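Local coordinates for protein putative polysaccharide binding proteins (DUF1812) (Bacteroides thetaiotaomicron VPI-5482, PDB 3GF8) that is of unknown function but is probably a lipid-anchored outer-membrane protein that takes part in fimbrial assembly, at residues V18-D23 / V39-F44; D30-Q35 / G64-E69. All coordinates share one frame; numbering follows the deposited sequence.

Interaction 1: V18-D23 / V39-F44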
ATOM      1  N   VAL A  18     -22.577   5.470   7.357  1.00 31.16           N
ATOM      2  CA  VAL A  18     -21.567   4.787   6.560  1.00 28.69           C
ATOM      3  C   VAL A  18     -20.811   3.855   7.460  1.00 30.61           C
ATOM      4  O   VAL A  18     -20.382   4.237   8.531  1.00 31.67           O
ATOM      5  CB  VAL A  18     -20.594   5.760   5.841  1.00 30.07           C
ATOM      6  CG1 VAL A  18     -19.503   4.979   5.116  1.00 24.10           C
ATOM      7  CG2 VAL A  18     -21.349   6.654   4.871  1.00 22.08           C
ATOM      8  N   LYS A  19     -20.719   2.600   7.040  1.00 31.22           N
ATOM      9  CA  LYS A  19     -19.910   1.603   7.698  1.00 28.44           C
ATOM     10  C   LYS A  19     -18.663   1.442   6.840  1.00 29.02           C
ATOM     11  O   LYS A  19     -18.769   1.343   5.613  1.00 24.51           O
ATOM     12  CB  LYS A  19     -20.688   0.293   7.748  1.00 31.49           C
ATOM     13  CG  LYS A  19     -19.942  -0.911   8.329  1.00 30.17           C
ATOM     14  CD  LYS A  19     -20.914  -2.034   8.668  1.00 33.36           C
ATOM     15  CE  LYS A  19     -20.276  -3.145   9.521  1.00 33.58           C
ATOM     16  NZ  LYS A  19     -19.147  -3.789   8.804  1.00 35.55           N
ATOM     17  N   PHE A  20     -17.489   1.449   7.470  1.00 27.14           N
ATOM     18  CA  PHE A  20     -16.236   1.166   6.757  1.00 28.24           C
ATOM     19  C   PHE A  20     -15.775  -0.232   7.097  1.00 26.68           C
ATOM     20  O   PHE A  20     -15.794  -0.639   8.274  1.00 25.02           O
ATOM     21  CB  PHE A  20     -15.142   2.145   7.165  1.00 30.94           C
ATOM     22  CG  PHE A  20     -15.466   3.576   6.861  1.00 24.90           C
ATOM     23  CD1 PHE A  20     -16.234   4.331   7.745  1.00 24.27           C
ATOM     24  CD2 PHE A  20     -15.033   4.154   5.686  1.00 28.60           C
ATOM     25  CE1 PHE A  20     -16.520   5.656   7.460  1.00 25.52           C
ATOM     26  CE2 PHE A  20     -15.334   5.457   5.397  1.00 27.05           C
ATOM     27  CZ  PHE A  20     -16.083   6.207   6.293  1.00 26.32           C
ATOM     28  N   LYS A  21     -15.360  -0.995   6.091  1.00 25.12           N
ATOM     29  CA  LYS A  21     -14.769  -2.321   6.411  1.00 24.09           C
ATOM     30  C   LYS A  21     -13.419  -2.491   5.769  1.00 24.12           C
ATOM     31  O   LYS A  21     -13.173  -1.921   4.706  1.00 27.39           O
ATOM     32  CB  LYS A  21     -15.707  -3.464   6.026  1.00 23.13           C
ATOM     33  CG  LYS A  21     -16.050  -3.631   4.520  1.00 26.92           C
ATOM     34  CD  LYS A  21     -16.905  -4.905   4.323  1.00 27.56           C
ATOM     35  CE  LYS A  21     -17.162  -5.247   2.900  1.00 28.65           C
ATOM     36  NZ  LYS A  21     -15.922  -5.622   2.234  1.00 37.13           N
ATOM     37  N   TYR A  22     -12.565  -3.293   6.423  1.00 25.08           N
ATOM     38  CA  TYR A  22     -11.271  -3.671   5.917  1.00 24.58           C
ATOM     39  C   TYR A  22     -11.103  -5.172   6.062  1.00 27.12           C
ATOM     40  O   TYR A  22     -10.425  -5.641   6.989  1.00 26.74           O
ATOM     41  CB  TYR A  22     -10.125  -2.906   6.636  1.00 25.31           C
ATOM     42  CG  TYR A  22      -8.757  -3.390   6.239  1.00 24.42           C
ATOM     43  CD1 TYR A  22      -8.427  -3.647   4.894  1.00 22.56           C
ATOM     44  CD2 TYR A  22      -7.797  -3.649   7.197  1.00 28.37           C
ATOM     45  CE1 TYR A  22      -7.133  -4.138   4.542  1.00 24.72           C
ATOM     46  CE2 TYR A  22      -6.542  -4.118   6.853  1.00 25.09           C
ATOM     47  CZ  TYR A  22      -6.214  -4.374   5.537  1.00 27.65           C
ATOM     48  OH  TYR A  22      -4.940  -4.849   5.259  1.00 29.13           O
ATOM     49  N   ASP A  23     -11.724  -5.914   5.140  1.00 27.09           N
ATOM     50  CA  ASP A  23     -11.616  -7.358   5.115  1.00 25.46           C
ATOM     51  C   ASP A  23     -10.880  -7.847   3.898  1.00 28.44           C
ATOM     52  O   ASP A  23     -10.609  -9.060   3.776  1.00 27.72           O
ATOM     53  CB  ASP A  23     -12.990  -8.038   5.216  1.00 26.50           C
ATOM     54  CG  ASP A  23     -13.934  -7.706   4.040  1.00 25.92           C
ATOM     55  OD1 ASP A  23     -13.585  -6.960   3.111  1.00 35.61           O
ATOM     56  OD2 ASP A  23     -15.078  -8.171   4.091  1.00 39.19           O
ATOM     57  N   VAL A  39     -10.720   7.993   8.953  1.00 21.55           N
ATOM     58  CA  VAL A  39     -11.408   7.840   7.678  1.00 19.20           C
ATOM     59  C   VAL A  39     -11.778   9.239   7.222  1.00 21.51           C
ATOM     60  O   VAL A  39     -12.090  10.103   8.054  1.00 22.75           O
ATOM     61  CB  VAL A  39     -12.620   6.921   7.808  1.00 17.26           C
ATOM     62  CG1 VAL A  39     -12.179   5.492   8.089  1.00 22.03           C
ATOM     63  CG2 VAL A  39     -13.581   7.400   8.970  1.00 19.88           C
ATOM     64  N   GLU A  40     -11.719   9.478   5.910  1.00 20.65           N
ATOM     65  CA  GLU A  40     -12.193  10.720   5.370  1.00 19.68           C
ATOM     66  C   GLU A  40     -13.047  10.403   4.155  1.00 21.92           C
ATOM     67  O   GLU A  40     -12.552   9.911   3.126  1.00 24.40           O
ATOM     68  CB  GLU A  40     -11.031  11.636   5.050  1.00 19.74           C
ATOM     69  CG  GLU A  40     -11.437  13.053   4.536  1.00 27.82           C
ATOM     70  CD  GLU A  40     -10.234  14.021   4.479  1.00 31.16           C
ATOM     71  OE1 GLU A  40      -9.340  13.887   3.591  1.00 30.49           O
ATOM     72  OE2 GLU A  40     -10.169  14.897   5.352  1.00 29.01           O
ATOM     73  N   LEU A  41     -14.346  10.653   4.311  1.00 24.01           N
ATOM     74  CA  LEU A  41     -15.352  10.332   3.288  1.00 26.22           C
ATOM     75  C   LEU A  41     -15.504  11.532   2.350  1.00 25.95           C
ATOM     76  O   LEU A  41     -15.666  12.656   2.805  1.00 24.10           O
ATOM     77  CB  LEU A  41     -16.710  10.026   3.941  1.00 25.58           C
ATOM     78  CG  LEU A  41     -17.814   9.447   3.039  1.00 26.37           C
ATOM     79  CD1 LEU A  41     -17.576   7.991   2.751  1.00 24.23           C
ATOM     80  CD2 LEU A  41     -19.204   9.656   3.650  1.00 23.41           C
ATOM     81  N   TYR A  42     -15.461  11.275   1.052  1.00 23.45           N
ATOM     82  CA  TYR A  42     -15.687  12.299   0.044  1.00 24.46           C
ATOM     83  C   TYR A  42     -17.082  12.047  -0.567  1.00 25.29           C
ATOM     84  O   TYR A  42     -17.391  10.910  -0.945  1.00 27.53           O
ATOM     85  CB  TYR A  42     -14.548  12.221  -1.003  1.00 24.89           C
ATOM     86  CG  TYR A  42     -13.243  12.770  -0.463  1.00 28.83           C
ATOM     87  CD1 TYR A  42     -12.475  12.043   0.429  1.00 24.61           C
ATOM     88  CD2 TYR A  42     -12.813  14.060  -0.794  1.00 32.61           C
ATOM     89  CE1 TYR A  42     -11.294  12.579   0.980  1.00 29.31           C
ATOM     90  CE2 TYR A  42     -11.628  14.583  -0.280  1.00 29.63           C
ATOM     91  CZ  TYR A  42     -10.881  13.842   0.614  1.00 31.95           C
ATOM     92  OH  TYR A  42      -9.717  14.365   1.124  1.00 30.65           O
ATOM     93  N   VAL A  43     -17.904  13.090  -0.666  1.00 22.53           N
ATOM     94  CA  VAL A  43     -19.267  12.984  -1.195  1.00 21.22           C
ATOM     95  C   VAL A  43     -19.447  13.855  -2.433  1.00 23.29           C
ATOM     96  O   VAL A  43     -19.129  15.037  -2.433  1.00 24.54           O
ATOM     97  CB  VAL A  43     -20.313  13.358  -0.151  1.00 23.39           C
ATOM     98  CG1 VAL A  43     -21.746  13.255  -0.751  1.00 27.03           C
ATOM     99  CG2 VAL A  43     -20.182  12.467   1.074  1.00 19.89           C
ATOM    100  N   PHE A  44     -19.926  13.238  -3.501  1.00 25.02           N
ATOM    101  CA  PHE A  44     -20.140  13.885  -4.771  1.00 26.12           C
ATOM    102  C   PHE A  44     -21.615  13.675  -5.138  1.00 29.53           C
ATOM    103  O   PHE A  44     -22.233  12.707  -4.714  1.00 31.40           O
ATOM    104  CB  PHE A  44     -19.236  13.249  -5.831  1.00 24.99           C
ATOM    105  CG  PHE A  44     -17.768  13.433  -5.570  1.00 28.64           C
ATOM    106  CD1 PHE A  44     -17.078  12.543  -4.772  1.00 23.95           C
ATOM    107  CD2 PHE A  44     -17.078  14.508  -6.122  1.00 31.45           C
ATOM    108  CE1 PHE A  44     -15.711  12.727  -4.523  1.00 32.01           C
ATOM    109  CE2 PHE A  44     -15.724  14.687  -5.883  1.00 30.07           C
ATOM    110  CZ  PHE A  44     -15.044  13.799  -5.080  1.00 27.66           C
TER
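The strand segment carrying Val18 and Phe20 passes over the one carrying Val39 and Leu41 with 10.1 Å between the short axes and 126° between their N-to-C directions, and no hydrogen bond joins them. This is side-chain packing as between the facing layers of a beta-sandwich, consistent with the transthyretin-like grouping of the fimbrial anchor proteins: strand 16-21 pairs with 68-70 and 139-158, strand 38-44 with 50-57 and 75-83. Alternate residues of each strand send their side chains inward. Phe20 turns one face of its ring to Val39, whose CB sits over that face in a CH-pi contact, 4.0 Å from the centroid and 15° off the normal. Both methyls of Val39 lie over this same face, CG2 reaching Phe20 CE1 at 3.7 Å and CG1 lying toward CG and CD2. On the opposite face, Val18 CG1 stands 3.8 Å above the plane of the Phe20 ring, toward the rim, so a valine lies on each side of the aromatic. Val18 divides its branches: CG1, anti to the backbone N (chi1 176°), attends to Phe20, and CG2 meets Leu41 CD2 tip to tip at 3.9 Å. The other methyl of the leucine, Leu41 CD1, comes obliquely to Phe20 CZ at 4.2 Å. Phe79 and Ile143 from neighbouring strands help to enclose this buried cluster. Glu40 points away from strand 18-21; its OE2 forms a salt bridge with Lys53, while Tyr42 OH donates to Glu40 OE1 at 2.5 Å from above the carboxylate plane.

Interaction 2: D30-Q35 / G64-E69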
ATOM      1  N   ASP A  30     -12.596  -8.832   8.676  1.00 32.59           N
ATOM      2  CA  ASP A  30     -12.634  -7.391   8.796  1.00 32.34           C
ATOM      3  C   ASP A  30     -11.719  -6.930   9.921  1.00 32.42           C
ATOM      4  O   ASP A  30     -11.936  -7.320  11.052  1.00 30.14           O
ATOM      5  CB  ASP A  30     -14.048  -6.909   9.094  1.00 31.50           C
ATOM      6  CG  ASP A  30     -14.129  -5.389   9.243  1.00 34.31           C
ATOM      7  OD1 ASP A  30     -13.263  -4.672   8.688  1.00 31.08           O
ATOM      8  OD2 ASP A  30     -15.045  -4.919   9.940  1.00 35.16           O
ATOM      9  N   ALA A  31     -10.708  -6.099   9.614  1.00 31.09           N
ATOM     10  CA  ALA A  31      -9.772  -5.588  10.646  1.00 28.52           C
ATOM     11  C   ALA A  31      -9.878  -4.073  10.847  1.00 28.64           C
ATOM     12  O   ALA A  31      -8.993  -3.450  11.449  1.00 28.55           O
ATOM     13  CB  ALA A  31      -8.309  -5.998  10.319  1.00 22.80           C
ATOM     14  N   PHE A  32     -10.970  -3.481  10.373  1.00 30.92           N
ATOM     15  CA  PHE A  32     -11.144  -2.036  10.480  1.00 30.78           C
ATOM     16  C   PHE A  32     -10.846  -1.514  11.888  1.00 31.04           C
ATOM     17  O   PHE A  32      -9.903  -0.735  12.094  1.00 30.23           O
ATOM     18  CB  PHE A  32     -12.546  -1.608  10.082  1.00 31.30           C
ATOM     19  CG  PHE A  32     -12.768  -0.118  10.225  1.00 31.31           C
ATOM     20  CD1 PHE A  32     -12.262   0.764   9.279  1.00 20.15           C
ATOM     21  CD2 PHE A  32     -13.417   0.402  11.340  1.00 28.97           C
ATOM     22  CE1 PHE A  32     -12.429   2.132   9.417  1.00 24.96           C
ATOM     23  CE2 PHE A  32     -13.572   1.773  11.492  1.00 30.30           C
ATOM     24  CZ  PHE A  32     -13.088   2.638  10.528  1.00 25.81           C
ATOM     25  N   HIS A  33     -11.664  -1.925  12.844  1.00 29.30           N
ATOM     26  CA  HIS A  33     -11.593  -1.389  14.214  1.00 31.82           C
ATOM     27  C   HIS A  33     -10.204  -1.591  14.814  1.00 32.40           C
ATOM     28  O   HIS A  33      -9.769  -0.766  15.602  1.00 34.19           O
ATOM     29  CB  HIS A  33     -12.623  -2.052  15.117  1.00 31.16           C
ATOM     30  CG  HIS A  33     -12.395  -3.518  15.257  1.00 38.46           C
ATOM     31  ND1 HIS A  33     -12.698  -4.410  14.244  1.00 41.20           N
ATOM     32  CD2 HIS A  33     -11.801  -4.240  16.236  1.00 38.00           C
ATOM     33  CE1 HIS A  33     -12.316  -5.623  14.605  1.00 46.14           C
ATOM     34  NE2 HIS A  33     -11.770  -5.548  15.808  1.00 42.17           N
ATOM     35  N   ALA A  34      -9.502  -2.661  14.420  1.00 31.06           N
ATOM     36  CA  ALA A  34      -8.145  -2.934  14.925  1.00 29.49           C
ATOM     37  C   ALA A  34      -7.028  -2.050  14.338  1.00 30.77           C
ATOM     38  O   ALA A  34      -6.054  -1.769  15.031  1.00 33.25           O
ATOM     39  CB  ALA A  34      -7.786  -4.430  14.710  1.00 29.29           C
ATOM     40  N   GLN A  35      -7.168  -1.617  13.082  1.00 27.39           N
ATOM     41  CA  GLN A  35      -6.077  -0.988  12.336  1.00 26.59           C
ATOM     42  C   GLN A  35      -6.304   0.434  11.808  1.00 26.98           C
ATOM     43  O   GLN A  35      -5.344   1.149  11.582  1.00 27.71           O
ATOM     44  CB  GLN A  35      -5.721  -1.872  11.134  1.00 26.40           C
ATOM     45  CG  GLN A  35      -5.252  -3.246  11.552  1.00 25.53           C
ATOM     46  CD  GLN A  35      -4.728  -4.064  10.406  1.00 34.27           C
ATOM     47  OE1 GLN A  35      -4.203  -3.531   9.433  1.00 32.02           O
ATOM     48  NE2 GLN A  35      -4.867  -5.384  10.509  1.00 34.78           N
ATOM     49  N   GLY A  64     -15.687  -1.363  17.210  1.00 42.71           N
ATOM     50  CA  GLY A  64     -16.214  -2.564  16.565  1.00 42.44           C
ATOM     51  C   GLY A  64     -17.580  -2.258  15.985  1.00 42.64           C
ATOM     52  O   GLY A  64     -18.104  -3.022  15.182  1.00 42.53           O
ATOM     53  N   ASN A  65     -18.142  -1.119  16.371  1.00 43.13           N
ATOM     54  CA  ASN A  65     -19.461  -0.712  15.927  1.00 42.54           C
ATOM     55  C   ASN A  65     -19.467   0.681  15.329  1.00 38.74           C
ATOM     56  O   ASN A  65     -20.515   1.301  15.222  1.00 40.08           O
ATOM     57  CB  ASN A  65     -20.413  -0.786  17.120  1.00 43.05           C
ATOM     58  CG  ASN A  65     -20.534  -2.189  17.646  1.00 56.84           C
ATOM     59  OD1 ASN A  65     -20.991  -3.090  16.936  1.00 72.64           O
ATOM     60  ND2 ASN A  65     -20.097  -2.405  18.885  1.00 70.00           N
ATOM     61  N   TYR A  66     -18.308   1.184  14.924  1.00 36.11           N
ATOM     62  CA  TYR A  66     -18.251   2.541  14.383  1.00 34.01           C
ATOM     63  C   TYR A  66     -19.132   2.729  13.138  1.00 31.26           C
ATOM     64  O   TYR A  66     -19.046   1.979  12.185  1.00 30.31           O
ATOM     65  CB  TYR A  66     -16.813   2.930  14.029  1.00 34.70           C
ATOM     66  CG  TYR A  66     -16.748   4.285  13.346  1.00 31.05           C
ATOM     67  CD1 TYR A  66     -16.943   5.462  14.069  1.00 28.49           C
ATOM     68  CD2 TYR A  66     -16.523   4.388  11.979  1.00 33.83           C
ATOM     69  CE1 TYR A  66     -16.917   6.718  13.436  1.00 28.08           C
ATOM     70  CE2 TYR A  66     -16.467   5.638  11.336  1.00 23.14           C
ATOM     71  CZ  TYR A  66     -16.665   6.788  12.064  1.00 31.25           C
ATOM     72  OH  TYR A  66     -16.626   7.992  11.406  1.00 33.23           O
ATOM     73  N   LEU A  67     -19.959   3.756  13.144  1.00 29.86           N
ATOM     74  CA  LEU A  67     -20.674   4.174  11.939  1.00 29.17           C
ATOM     75  C   LEU A  67     -20.541   5.684  11.828  1.00 27.56           C
ATOM     76  O   LEU A  67     -20.577   6.387  12.833  1.00 26.21           O
ATOM     77  CB  LEU A  67     -22.163   3.756  12.005  1.00 28.39           C
ATOM     78  CG  LEU A  67     -22.505   2.271  11.828  1.00 30.22           C
ATOM     79  CD1 LEU A  67     -24.022   2.055  11.902  1.00 29.47           C
ATOM     80  CD2 LEU A  67     -21.977   1.751  10.517  1.00 27.72           C
HETATM   81  N   MSE A  68     -20.342   6.186  10.621  1.00 28.12           N
HETATM   82  CA  MSE A  68     -20.276   7.621  10.410  1.00 29.02           C
HETATM   83  C   MSE A  68     -21.672   8.145  10.073  1.00 31.13           C
HETATM   84  O   MSE A  68     -22.327   7.660   9.156  1.00 33.73           O
HETATM   85  CB  MSE A  68     -19.325   7.962   9.279  1.00 27.55           C
HETATM   86  CG  MSE A  68     -19.276   9.443   8.944  1.00 26.76           C
HETATM   87 SE   MSE A  68     -17.980   9.896   7.561  0.75 19.51          SE
HETATM   88  CE  MSE A  68     -16.410   9.957   8.709  1.00 23.72           C
ATOM     89  N   GLU A  69     -22.117   9.145  10.814  1.00 31.54           N
ATOM     90  CA  GLU A  69     -23.399   9.779  10.559  1.00 31.68           C
ATOM     91  C   GLU A  69     -23.228  10.898   9.534  1.00 31.51           C
ATOM     92  O   GLU A  69     -22.513  11.851   9.779  1.00 34.89           O
ATOM     93  CB  GLU A  69     -23.977  10.287  11.887  1.00 31.33           C
ATOM     94  CG  GLU A  69     -24.461   9.137  12.844  1.00 36.04           C
TER
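Asp30 OD1 accepts two backbone N-H groups, those of Tyr22 and of Phe32, the residue whose ring meets Tyr66 across the contact. The bond from Phe32 N closes an Asx turn (3.1 Å to Asp30 OD1, 163° at the hydrogen), meeting the oxygen from above the carboxylate plane. With Ala31 as N-cap, this turn leads into the single-turn helix 32-35, which packs on the loop running into strand 68-70, beside strand 16-21. Phe32 holds CG anti to the backbone N (chi1 178°), which carries its ring to Tyr66. The two aromatics meet at a slant, Phe32 CE2 lying 4.0 Å from Tyr66 CD2, and both also touch Leu61 and Val39. Tyr66 is fixed at its polar end by a hydrogen bond from OH to Glu56 OE1, and the backbone Met68 N stands 3.9 Å above one face of the Tyr66 ring, toward the rim. Nearer solvent, His33 rests on Gly64, whose positive phi (100°) would bring a CB against the preceding carbonyl O. The nearest pair here is His33 CB and Gly64 N at 3.8 Å, with Gly64 CA approaching His33 CG obliquely at 4.1 Å.

In the fold
From the N terminus the chain runs through strand 16-21, loops to helix 32-35, enters strand 38-44 and later reaches strand 68-70. Interaction 1 closes the first loop when 39-44 faces 18-23; interaction 2 closes a second when 64-69 meets 30-35. Their segments alternate, so the loops cross. The centres lie about 10 Å apart, and the contacts join directly: Tyr22 O probably accepts from Ala31 N at 2.7 Å, and Phe20 CB packs on Phe32 CE1. Strand 68-70 pairs antiparallel with 16-21, so the segment ending interaction 2 returns beside the strand opening interaction 1, tying the buried side-chain cluster to the short helix 32-35 and the loop before strand 68-70.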